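PDB 5Z06: Exo beta-1,2-glucooligosaccharide sophorohydrolase (non-reducing end) from Parabacteroides distasonis ATCC 8503, which hydrolyses linear beta-1,2-glucan and beta-1,2-glucooligosaccharides as an exo-type enzyme, releasing sophorose from the non-reducing end. Local coordinates for residues E293-Y298 against L666-V671; Y299-E304 against G644-R649; S441-W446 against W490-E495; N457-G462 against E494-E499. All coordinates share one frame; numbering follows the deposited sequence.

Contact 1. Residues E293-Y298 against L666-V671; sequences EANFRY and LNQAPV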
# COMPACT_ATOMS: atom_id res chain seq x y z
N GLU A 293 9.95 9.57 -8.43
CA GLU A 293 9.29 10.73 -7.88
C GLU A 293 7.95 10.40 -7.29
O GLU A 293 7.66 10.79 -6.16
CB GLU A 293 9.09 11.81 -8.95
CG GLU A 293 8.32 13.05 -8.52
CD GLU A 293 7.68 13.78 -9.70
OE1 GLU A 293 8.06 13.52 -10.89
OE2 GLU A 293 6.78 14.62 -9.45
N ALA A 294 7.11 9.71 -8.04
CA ALA A 294 5.79 9.37 -7.54
C ALA A 294 5.87 8.58 -6.23
O ALA A 294 5.07 8.80 -5.32
CB ALA A 294 5.02 8.59 -8.58
N ASN A 295 6.81 7.66 -6.15
CA ASN A 295 6.97 6.86 -4.94
C ASN A 295 7.52 7.73 -3.82
O ASN A 295 7.11 7.61 -2.70
CB ASN A 295 7.87 5.69 -5.21
CG ASN A 295 7.15 4.56 -5.93
OD1 ASN A 295 6.46 3.79 -5.31
ND2 ASN A 295 7.37 4.43 -7.23
N PHE A 296 8.45 8.62 -4.15
CA PHE A 296 8.97 9.58 -3.18
C PHE A 296 7.86 10.40 -2.52
O PHE A 296 7.90 10.68 -1.31
CB PHE A 296 9.99 10.47 -3.89
CG PHE A 296 10.26 11.75 -3.21
CD1 PHE A 296 9.46 12.86 -3.47
CD2 PHE A 296 11.34 11.88 -2.36
CE1 PHE A 296 9.72 14.08 -2.86
CE2 PHE A 296 11.62 13.10 -1.76
CZ PHE A 296 10.82 14.20 -2.02
N ARG A 297 6.84 10.77 -3.30
CA ARG A 297 5.74 11.57 -2.78
C ARG A 297 5.14 10.98 -1.52
O ARG A 297 4.77 11.69 -0.62
CB ARG A 297 4.64 11.70 -3.81
CG ARG A 297 4.98 12.47 -5.06
CD ARG A 297 3.85 12.28 -6.07
NE ARG A 297 4.25 12.76 -7.38
CZ ARG A 297 3.64 12.43 -8.51
NH1 ARG A 297 2.57 11.63 -8.51
NH2 ARG A 297 4.10 12.92 -9.64
N TYR A 298 5.02 9.66 -1.49
CA TYR A 298 4.51 8.97 -0.34
C TYR A 298 5.19 9.37 0.99
O TYR A 298 4.54 9.44 2.03
CB TYR A 298 4.65 7.46 -0.56
CG TYR A 298 4.00 6.65 0.48
CD1 TYR A 298 4.63 6.42 1.67
CD2 TYR A 298 2.71 6.17 0.30
CE1 TYR A 298 4.03 5.69 2.66
CE2 TYR A 298 2.09 5.42 1.28
CZ TYR A 298 2.76 5.19 2.47
OH TYR A 298 2.19 4.49 3.49
N LEU A 666 5.96 0.29 3.13
CA LEU A 666 7.02 -0.67 2.88
C LEU A 666 7.38 -0.81 1.41
O LEU A 666 8.51 -1.18 1.10
CB LEU A 666 6.61 -2.06 3.37
CG LEU A 666 6.65 -2.38 4.85
CD1 LEU A 666 6.05 -3.75 5.01
CD2 LEU A 666 8.08 -2.36 5.36
N ASN A 667 6.43 -0.57 0.51
CA ASN A 667 6.59 -0.99 -0.88
C ASN A 667 6.98 0.12 -1.84
O ASN A 667 7.51 -0.16 -2.92
CB ASN A 667 5.32 -1.68 -1.36
CG ASN A 667 5.09 -3.01 -0.65
OD1 ASN A 667 6.00 -3.55 -0.06
ND2 ASN A 667 3.88 -3.55 -0.71
N GLN A 668 6.76 1.36 -1.47
CA GLN A 668 7.00 2.44 -2.45
C GLN A 668 8.45 2.85 -2.40
O GLN A 668 9.07 3.03 -3.44
CB GLN A 668 6.08 3.64 -2.22
CG GLN A 668 4.58 3.41 -2.33
CD GLN A 668 4.16 2.65 -3.57
OE1 GLN A 668 4.26 1.43 -3.59
NE2 GLN A 668 3.74 3.37 -4.62
N ALA A 669 9.00 3.03 -1.21
CA ALA A 669 10.36 3.57 -1.10
C ALA A 669 11.41 2.65 -1.73
O ALA A 669 12.34 3.13 -2.40
CB ALA A 669 10.73 3.86 0.35
N PRO A 670 11.26 1.31 -1.55
CA PRO A 670 12.25 0.46 -2.19
C PRO A 670 12.36 0.70 -3.67
O PRO A 670 13.44 0.53 -4.23
CB PRO A 670 11.74 -0.94 -1.90
CG PRO A 670 11.25 -0.78 -0.50
CD PRO A 670 10.50 0.54 -0.55
N VAL A 671 11.27 1.11 -4.29
CA VAL A 671 11.29 1.35 -5.72
C VAL A 671 12.19 2.56 -6.01
O VAL A 671 13.13 2.48 -6.81
CB VAL A 671 9.88 1.56 -6.27
CG1 VAL A 671 9.93 1.91 -7.77
CG2 VAL A 671 9.04 0.31 -6.00
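The side-chain amides of N295 and Q668 meet with their planes 51° apart. The Y298 ring meets Q668 CG obliquely, at 4.2 Å from Y298 CD2, and its hydroxyl bonds to R311 O. A294 CA lies over one face of the R297 guanidinium, toward its rim. At the edge R297 NH2 makes a 3.2 Å salt bridge to E293 OE2, which lies in the guanidinium plane but is met from above its own carboxylate plane. D206 is a second acidic partner. N295 OD1 lies in the bend of the Q668 chain, 3.1 Å from Q668 CB. It comes 2.8 Å from Q668 NE2, but the angle is too poor for a hydrogen bond. That NE2 bonds instead to the carbonyls of Y646 and F648. A fold at the second Q668 torsion (chi2 -49°) opens the bend that takes up OD1. On the other branch, N295 ND2 stands 3.6 Å from V671 CG1 and bonds to V291 O. With N295 CA 5.1 Å from Q668 CA, helices 284-297 and 665-680 pack tightly in the buried core. The second helix lies in the glycoamylase-like region, of the six-hairpin clan; the contact probably belongs to that clan's alpha/alpha barrel.

Contact 2. Residues Y299-E304 against G644-R649; sequences YWEGAE and GEYGFR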
# COMPACT_ATOMS: atom_id res chain seq x y z
N TYR A 299 6.49 9.60 0.93
CA TYR A 299 7.33 9.84 2.10
C TYR A 299 7.58 11.32 2.28
O TYR A 299 8.03 11.75 3.34
CB TYR A 299 8.66 9.11 1.93
CG TYR A 299 8.38 7.68 1.68
CD1 TYR A 299 8.15 6.81 2.73
CD2 TYR A 299 8.26 7.19 0.38
CE1 TYR A 299 7.83 5.48 2.51
CE2 TYR A 299 7.92 5.89 0.14
CZ TYR A 299 7.70 5.04 1.20
OH TYR A 299 7.39 3.75 0.92
N TRP A 300 7.32 12.10 1.23
CA TRP A 300 7.45 13.53 1.31
C TRP A 300 6.11 14.18 1.70
O TRP A 300 5.84 14.33 2.88
CB TRP A 300 8.04 14.08 0.02
CG TRP A 300 8.42 15.49 0.20
CD1 TRP A 300 7.87 16.58 -0.39
CD2 TRP A 300 9.44 15.97 1.08
NE1 TRP A 300 8.50 17.72 0.04
CE2 TRP A 300 9.46 17.37 0.96
CE3 TRP A 300 10.35 15.35 1.95
CZ2 TRP A 300 10.35 18.17 1.69
CZ3 TRP A 300 11.23 16.13 2.66
CH2 TRP A 300 11.23 17.53 2.52
N GLU A 301 5.28 14.55 0.74
CA GLU A 301 3.99 15.14 1.06
C GLU A 301 3.07 14.16 1.77
O GLU A 301 2.18 14.56 2.53
CB GLU A 301 3.33 15.63 -0.22
CG GLU A 301 2.86 14.53 -1.14
CD GLU A 301 2.46 15.04 -2.49
OE1 GLU A 301 3.34 15.40 -3.29
OE2 GLU A 301 1.24 15.03 -2.76
N GLY A 302 3.27 12.86 1.52
CA GLY A 302 2.50 11.85 2.20
C GLY A 302 2.94 11.52 3.61
O GLY A 302 2.29 10.68 4.27
N ALA A 303 4.03 12.10 4.08
CA ALA A 303 4.51 11.78 5.42
C ALA A 303 3.49 12.20 6.47
O ALA A 303 2.75 13.17 6.28
CB ALA A 303 5.83 12.45 5.71
N GLU A 304 3.44 11.43 7.55
CA GLU A 304 2.78 11.88 8.76
C GLU A 304 3.48 13.20 9.10
O GLU A 304 4.69 13.19 9.26
CB GLU A 304 2.93 10.81 9.86
CG GLU A 304 2.16 11.03 11.13
CD GLU A 304 2.61 12.25 11.87
OE1 GLU A 304 3.82 12.31 12.23
OE2 GLU A 304 1.77 13.16 12.08
N GLY A 644 -0.90 5.53 -9.87
CA GLY A 644 -1.61 6.42 -9.00
C GLY A 644 -0.70 7.55 -8.53
O GLY A 644 0.44 7.71 -9.01
N GLU A 645 -1.21 8.24 -7.52
CA GLU A 645 -0.66 9.51 -7.05
C GLU A 645 0.65 9.33 -6.33
O GLU A 645 1.47 10.26 -6.30
CB GLU A 645 -1.66 10.19 -6.10
CG GLU A 645 -2.93 10.69 -6.78
CD GLU A 645 -3.94 9.61 -7.11
OE1 GLU A 645 -3.79 8.45 -6.69
OE2 GLU A 645 -4.92 9.95 -7.77
N TYR A 646 0.83 8.14 -5.72
CA TYR A 646 2.03 7.84 -4.98
C TYR A 646 2.85 6.73 -5.63
O TYR A 646 3.60 6.04 -4.96
CB TYR A 646 1.72 7.55 -3.53
CG TYR A 646 1.22 8.72 -2.72
CD1 TYR A 646 1.63 10.03 -2.97
CD2 TYR A 646 0.34 8.52 -1.68
CE1 TYR A 646 1.15 11.08 -2.22
CE2 TYR A 646 -0.11 9.57 -0.91
CZ TYR A 646 0.30 10.83 -1.19
OH TYR A 646 -0.18 11.85 -0.42
N GLY A 647 2.74 6.60 -6.94
CA GLY A 647 3.45 5.59 -7.69
C GLY A 647 2.44 4.52 -8.01
O GLY A 647 1.24 4.77 -8.06
N PHE A 648 2.92 3.31 -8.21
CA PHE A 648 2.02 2.24 -8.57
C PHE A 648 1.25 1.81 -7.36
O PHE A 648 1.76 1.84 -6.24
CB PHE A 648 2.74 1.04 -9.17
CG PHE A 648 3.45 1.36 -10.44
CD1 PHE A 648 2.78 1.34 -11.64
CD2 PHE A 648 4.80 1.66 -10.43
CE1 PHE A 648 3.45 1.61 -12.81
CE2 PHE A 648 5.47 1.95 -11.61
CZ PHE A 648 4.79 1.93 -12.79
N ARG A 649 0.02 1.38 -7.59
CA ARG A 649 -0.77 0.81 -6.52
C ARG A 649 -0.08 -0.42 -5.97
O ARG A 649 0.73 -1.05 -6.63
CB ARG A 649 -2.18 0.51 -6.99
CG ARG A 649 -2.87 1.78 -7.38
CD ARG A 649 -4.33 1.60 -7.68
NE ARG A 649 -4.83 2.83 -8.26
CZ ARG A 649 -5.15 3.91 -7.56
NH1 ARG A 649 -5.05 3.93 -6.23
NH2 ARG A 649 -5.58 4.99 -8.21
O HOH W 1 -1.04 14.21 -1.56
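Y646 reaches across to G302 and E301. Its hydroxyl lies 3.7 Å from G302 CA, where the lack of a side chain leaves room for the ring end. E301 OE2 sits at the ring edge, 4.0 Å from Y646 CE1, and the carboxylate plane stands nearly perpendicular to the ring at 86°. No direct hydrogen bond joins the segments. One water does so instead: it donates to E301 OE2 at 2.7 Å and is hydrogen-bonded to Y646 OH at 2.8 Å. E301 CG lies between the backbone N and the carbonyl carbon (chi1 71°), and the chain then runs extended to the water. In the next shell R243 forms a salt bridge to E301 OE2. R297 and M241 pack on the Y646 side chain. Both backbones turn here. A type I turn from W300 to A303 carries E301 and G302, and another from G644 to G647 carries Y646 at the end of a small hairpin. With an alanine in place of this glutamate, R243 would probably lose its acidic mate and the water one of its two anchors. The bridge thus couples a tyrosine hydroxyl to a carboxylate whose negative charge is probably balanced by arginine.

Contact 3. Residues S441-W446 against W490-E495; sequences SPYLYW and WASQEE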
# COMPACT_ATOMS: atom_id res chain seq x y z
N SER A 441 22.80 -16.53 23.54
CA SER A 441 21.87 -16.83 22.45
C SER A 441 22.63 -16.81 21.12
O SER A 441 23.34 -15.84 20.83
CB SER A 441 20.72 -15.84 22.36
OG SER A 441 19.90 -16.09 21.23
N PRO A 442 22.49 -17.88 20.32
CA PRO A 442 23.00 -17.80 18.95
C PRO A 442 22.19 -16.83 18.04
O PRO A 442 22.67 -16.47 16.97
CB PRO A 442 22.90 -19.25 18.43
CG PRO A 442 22.22 -20.04 19.49
CD PRO A 442 21.78 -19.14 20.60
N TYR A 443 21.01 -16.42 18.50
CA TYR A 443 20.07 -15.65 17.71
C TYR A 443 19.78 -14.29 18.30
O TYR A 443 19.75 -14.13 19.54
CB TYR A 443 18.73 -16.38 17.64
CG TYR A 443 18.82 -17.77 17.13
CD1 TYR A 443 18.86 -18.02 15.77
CD2 TYR A 443 18.86 -18.85 18.02
CE1 TYR A 443 18.95 -19.31 15.28
CE2 TYR A 443 18.94 -20.14 17.55
CZ TYR A 443 18.98 -20.37 16.18
OH TYR A 443 19.07 -21.66 15.70
N LEU A 444 19.51 -13.35 17.41
CA LEU A 444 18.77 -12.17 17.78
C LEU A 444 17.31 -12.53 17.81
O LEU A 444 16.88 -13.44 17.10
CB LEU A 444 18.98 -11.03 16.75
CG LEU A 444 20.32 -10.32 16.82
CD1 LEU A 444 20.49 -9.41 15.60
CD2 LEU A 444 20.40 -9.51 18.11
N TYR A 445 16.55 -11.80 18.64
CA TYR A 445 15.11 -11.86 18.62
C TYR A 445 14.51 -10.64 17.95
O TYR A 445 15.07 -9.53 17.99
CB TYR A 445 14.56 -12.06 20.02
CG TYR A 445 14.82 -13.48 20.48
CD1 TYR A 445 16.09 -13.86 20.89
CD2 TYR A 445 13.82 -14.45 20.43
CE1 TYR A 445 16.35 -15.16 21.29
CE2 TYR A 445 14.08 -15.75 20.82
CZ TYR A 445 15.34 -16.09 21.26
OH TYR A 445 15.63 -17.37 21.64
N TRP A 446 13.36 -10.88 17.33
CA TRP A 446 12.61 -9.88 16.58
C TRP A 446 12.07 -8.81 17.52
O TRP A 446 12.20 -7.61 17.23
CB TRP A 446 11.47 -10.54 15.80
CG TRP A 446 11.00 -9.79 14.61
CD1 TRP A 446 10.60 -8.51 14.57
CD2 TRP A 446 10.88 -10.29 13.28
NE1 TRP A 446 10.25 -8.16 13.29
CE2 TRP A 446 10.40 -9.24 12.48
CE3 TRP A 446 11.11 -11.54 12.69
CZ2 TRP A 446 10.18 -9.36 11.11
CZ3 TRP A 446 10.88 -11.67 11.33
CH2 TRP A 446 10.42 -10.59 10.55
N TRP A 490 21.52 -15.69 12.13
CA TRP A 490 21.09 -15.48 10.76
C TRP A 490 21.24 -16.76 9.91
O TRP A 490 20.26 -17.26 9.37
CB TRP A 490 21.86 -14.32 10.15
CG TRP A 490 21.82 -14.28 8.73
CD1 TRP A 490 22.79 -14.65 7.89
CD2 TRP A 490 20.71 -13.88 7.93
NE1 TRP A 490 22.39 -14.47 6.59
CE2 TRP A 490 21.10 -14.00 6.59
CE3 TRP A 490 19.43 -13.37 8.22
CZ2 TRP A 490 20.27 -13.68 5.51
CZ3 TRP A 490 18.60 -13.02 7.14
CH2 TRP A 490 19.02 -13.19 5.81
N ALA A 491 22.46 -17.30 9.82
CA ALA A 491 22.72 -18.50 9.01
C ALA A 491 22.86 -19.77 9.87
O ALA A 491 23.61 -20.67 9.53
CB ALA A 491 23.95 -18.29 8.14
N SER A 492 22.14 -19.80 10.98
CA SER A 492 22.18 -20.91 11.91
C SER A 492 22.04 -22.24 11.18
O SER A 492 21.14 -22.41 10.34
CB SER A 492 21.02 -20.81 12.90
OG SER A 492 21.00 -21.93 13.77
N GLN A 493 22.92 -23.18 11.52
CA GLN A 493 22.82 -24.55 11.05
C GLN A 493 22.02 -25.45 11.99
O GLN A 493 21.86 -26.63 11.70
CB GLN A 493 24.21 -25.11 10.80
CG GLN A 493 25.00 -24.30 9.77
CD GLN A 493 24.31 -24.31 8.42
OE1 GLN A 493 24.23 -25.34 7.76
NE2 GLN A 493 23.77 -23.16 8.03
N GLU A 494 21.47 -24.91 13.08
CA GLU A 494 20.74 -25.72 14.05
C GLU A 494 19.49 -26.32 13.46
O GLU A 494 18.89 -25.75 12.55
CB GLU A 494 20.33 -24.92 15.28
CG GLU A 494 21.48 -24.46 16.14
CD GLU A 494 21.03 -23.81 17.43
OE1 GLU A 494 19.82 -23.50 17.59
OE2 GLU A 494 21.91 -23.60 18.30
N GLU A 495 19.14 -27.47 14.02
CA GLU A 495 17.88 -28.18 13.76
C GLU A 495 16.67 -27.25 13.82
O GLU A 495 15.83 -27.26 12.91
CB GLU A 495 17.72 -29.38 14.72
CG GLU A 495 17.47 -29.07 16.23
CD GLU A 495 18.52 -28.15 16.91
OE1 GLU A 495 19.73 -28.53 16.96
OE2 GLU A 495 18.14 -27.03 17.38
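Hydrogen bonds carry the meeting of Y443 with S492 and E494. Y443 OH donates to E494 OE1 at 2.7 Å, reaching it from above the carboxylate plane, 56° out of it. E494 OE1 lies at the edge of the Y443 ring, and the ring and carboxylate planes are 77° apart. The same hydroxyl is hydrogen-bonded to S492 OG, also at 2.7 Å. With chi1 at 177°, S492 points its OG away from its own N and at the Y443 hydroxyl. S492 OG also accepts from E494 N at 3.1 Å, so 492-494 form an ST turn. E494 is the N-cap residue of helix 495-505, and this turn leads into that helix. One further bond braces each loop. S441 OG donates to Y443 O at 2.6 Å, in the carbonyl plane and on a lone pair. Q493 NE2 donates to A491 O at 2.9 Å.

Van der Waals contacts fill in around the polar group. S492 CB touches Y443 CE1 at 3.5 Å. P442 CB covers part of one ring face, and P442 CG lies 3.8 Å from E494 OE2. Y470 and A497 also pack on Y443.

Backbone and side-chain bonds fix the surroundings. P442 O bonds to S488 OG, and R501 grips S492 O.

The Y443 hydroxyl is thus held by two partners that lie just before a helix. Its bond to E494, with the nearby helix N terminus, would probably help to steady the negative charge of the carboxylate.

Contact 4. Residues N457-G462 against E494-E499; sequences NHKLIG and EEYAQE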
# COMPACT_ATOMS: atom_id res chain seq x y z
N ASN A 457 8.86 -13.98 20.87
CA ASN A 457 9.88 -15.03 20.85
C ASN A 457 10.21 -15.56 19.45
O ASN A 457 10.36 -16.78 19.22
CB ASN A 457 9.47 -16.18 21.80
CG ASN A 457 10.66 -16.83 22.47
OD1 ASN A 457 11.47 -16.16 23.15
ND2 ASN A 457 10.79 -18.13 22.29
N HIS A 458 10.35 -14.63 18.53
CA HIS A 458 10.60 -14.95 17.15
C HIS A 458 12.09 -14.75 16.92
O HIS A 458 12.59 -13.61 17.00
CB HIS A 458 9.77 -14.03 16.28
CG HIS A 458 9.70 -14.42 14.84
ND1 HIS A 458 8.68 -14.01 14.02
CD2 HIS A 458 10.51 -15.19 14.08
CE1 HIS A 458 8.86 -14.52 12.81
NE2 HIS A 458 9.97 -15.24 12.83
N LYS A 459 12.82 -15.84 16.67
CA LYS A 459 14.24 -15.76 16.39
C LYS A 459 14.44 -15.19 15.00
O LYS A 459 13.63 -15.45 14.12
CB LYS A 459 14.89 -17.12 16.44
CG LYS A 459 15.01 -17.69 17.85
CD LYS A 459 15.14 -19.21 17.79
CE LYS A 459 15.69 -19.81 19.08
NZ LYS A 459 14.65 -19.91 20.14
N LEU A 460 15.51 -14.42 14.82
CA LEU A 460 15.85 -13.90 13.51
C LEU A 460 16.69 -14.92 12.80
O LEU A 460 17.84 -15.15 13.17
CB LEU A 460 16.58 -12.55 13.59
CG LEU A 460 15.75 -11.29 13.71
CD1 LEU A 460 14.38 -11.51 14.32
CD2 LEU A 460 16.48 -10.18 14.44
N ILE A 461 16.10 -15.55 11.78
CA ILE A 461 16.73 -16.64 11.07
C ILE A 461 16.57 -16.42 9.59
O ILE A 461 15.43 -16.37 9.10
CB ILE A 461 16.09 -17.99 11.47
CG1 ILE A 461 16.22 -18.20 12.99
CG2 ILE A 461 16.72 -19.14 10.68
CD1 ILE A 461 15.43 -19.37 13.52
N GLY A 462 17.69 -16.28 8.90
CA GLY A 462 17.73 -16.17 7.44
C GLY A 462 17.72 -17.55 6.80
O GLY A 462 17.88 -18.53 7.50
N GLU A 494 21.47 -24.91 13.08
CA GLU A 494 20.74 -25.72 14.05
C GLU A 494 19.49 -26.32 13.46
O GLU A 494 18.89 -25.75 12.55
CB GLU A 494 20.33 -24.92 15.28
CG GLU A 494 21.48 -24.46 16.14
CD GLU A 494 21.03 -23.81 17.43
OE1 GLU A 494 19.82 -23.50 17.59
OE2 GLU A 494 21.91 -23.60 18.30
N GLU A 495 19.14 -27.47 14.02
CA GLU A 495 17.88 -28.18 13.76
C GLU A 495 16.67 -27.25 13.82
O GLU A 495 15.83 -27.26 12.91
CB GLU A 495 17.72 -29.38 14.72
CG GLU A 495 17.47 -29.07 16.23
CD GLU A 495 18.52 -28.15 16.91
OE1 GLU A 495 19.73 -28.53 16.96
OE2 GLU A 495 18.14 -27.03 17.38
N TYR A 496 16.61 -26.43 14.87
CA TYR A 496 15.50 -25.52 15.08
C TYR A 496 15.40 -24.55 13.89
O TYR A 496 14.30 -24.28 13.41
CB TYR A 496 15.64 -24.73 16.39
CG TYR A 496 14.51 -23.75 16.56
CD1 TYR A 496 14.55 -22.49 15.94
CD2 TYR A 496 13.38 -24.07 17.30
CE1 TYR A 496 13.51 -21.60 16.04
CE2 TYR A 496 12.33 -23.16 17.43
CZ TYR A 496 12.41 -21.93 16.78
OH TYR A 496 11.39 -21.01 16.87
N ALA A 497 16.53 -24.03 13.43
CA ALA A 497 16.55 -23.03 12.35
C ALA A 497 16.17 -23.69 11.03
O ALA A 497 15.53 -23.07 10.18
CB ALA A 497 17.91 -22.36 12.23
N GLN A 498 16.58 -24.94 10.88
CA GLN A 498 16.18 -25.75 9.73
C GLN A 498 14.67 -25.90 9.70
O GLN A 498 14.05 -25.65 8.67
CB GLN A 498 16.86 -27.11 9.74
CG GLN A 498 18.37 -27.06 9.52
CD GLN A 498 19.03 -28.39 9.75
OE1 GLN A 498 18.49 -29.44 9.37
NE2 GLN A 498 20.23 -28.37 10.33
N GLU A 499 14.11 -26.30 10.83
CA GLU A 499 12.66 -26.44 10.97
C GLU A 499 11.90 -25.12 10.74
O GLU A 499 10.85 -25.11 10.13
CB GLU A 499 12.29 -27.01 12.34
CG GLU A 499 12.62 -28.50 12.48
CD GLU A 499 12.33 -29.06 13.88
OE1 GLU A 499 12.02 -28.30 14.82
OE2 GLU A 499 12.44 -30.29 14.05
O HOH W 2 11.74 -18.36 16.58
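The backbone of K459 to I461 is extended and runs past the first turn of helix 495-505, with I461 CA 6.5 Å from A497 CA. Its backbone is also bonded to 441-446, through H458 with W446 and L460 with L444. K459 and I461 both start toward the helix. K459 lies over one face of the Y496 ring, with K459 CD 3.4 Å from Y496 CE1. A bend at the last torsion (chi4 79°) places K459 NZ 4.7 Å from the ring centroid and 17° off its normal, a cation-pi contact. NZ also bonds to Y445 OH. I461 takes the ring edge instead: I461 CD1 is 3.9 Å from Y496 CE1 and lies in the ring plane. Its other branch, CG2, meets A497 CB at 3.8 Å. Replacing I461 by an alanine would probably open a gap beside the A497 methyl and leave the Y496 edge without its apolar neighbour. A water joins Y496 OH to K459 N, at 2.7 Å from each, and weakly to N457 O. Y496 is thus engaged by a cation on its face, a methyl at its edge and a water at its hydroxyl, which should hold a largely exposed ring against the loop.

In the fold
Following the chain from the N terminus, the 293-304 region comes first. Its helix end enters contact 1 and the loop after it enters contact 2. The partners of both lie more than 300 residues later. Contact 2 closes at 644-649 and is nested inside the loop that contact 1 closes at 666-671. The two touch and together tie helix 284-297 to the small hairpin and helix 665-680. Contacts 3 and 4 are nested inside both loops. They start at 441-446 and 457-462 and end on the same stretch, 490-499. They join two neighbouring loops to the start of helix 495-505. The centres of contacts 1 and 3 are about 32 Å apart.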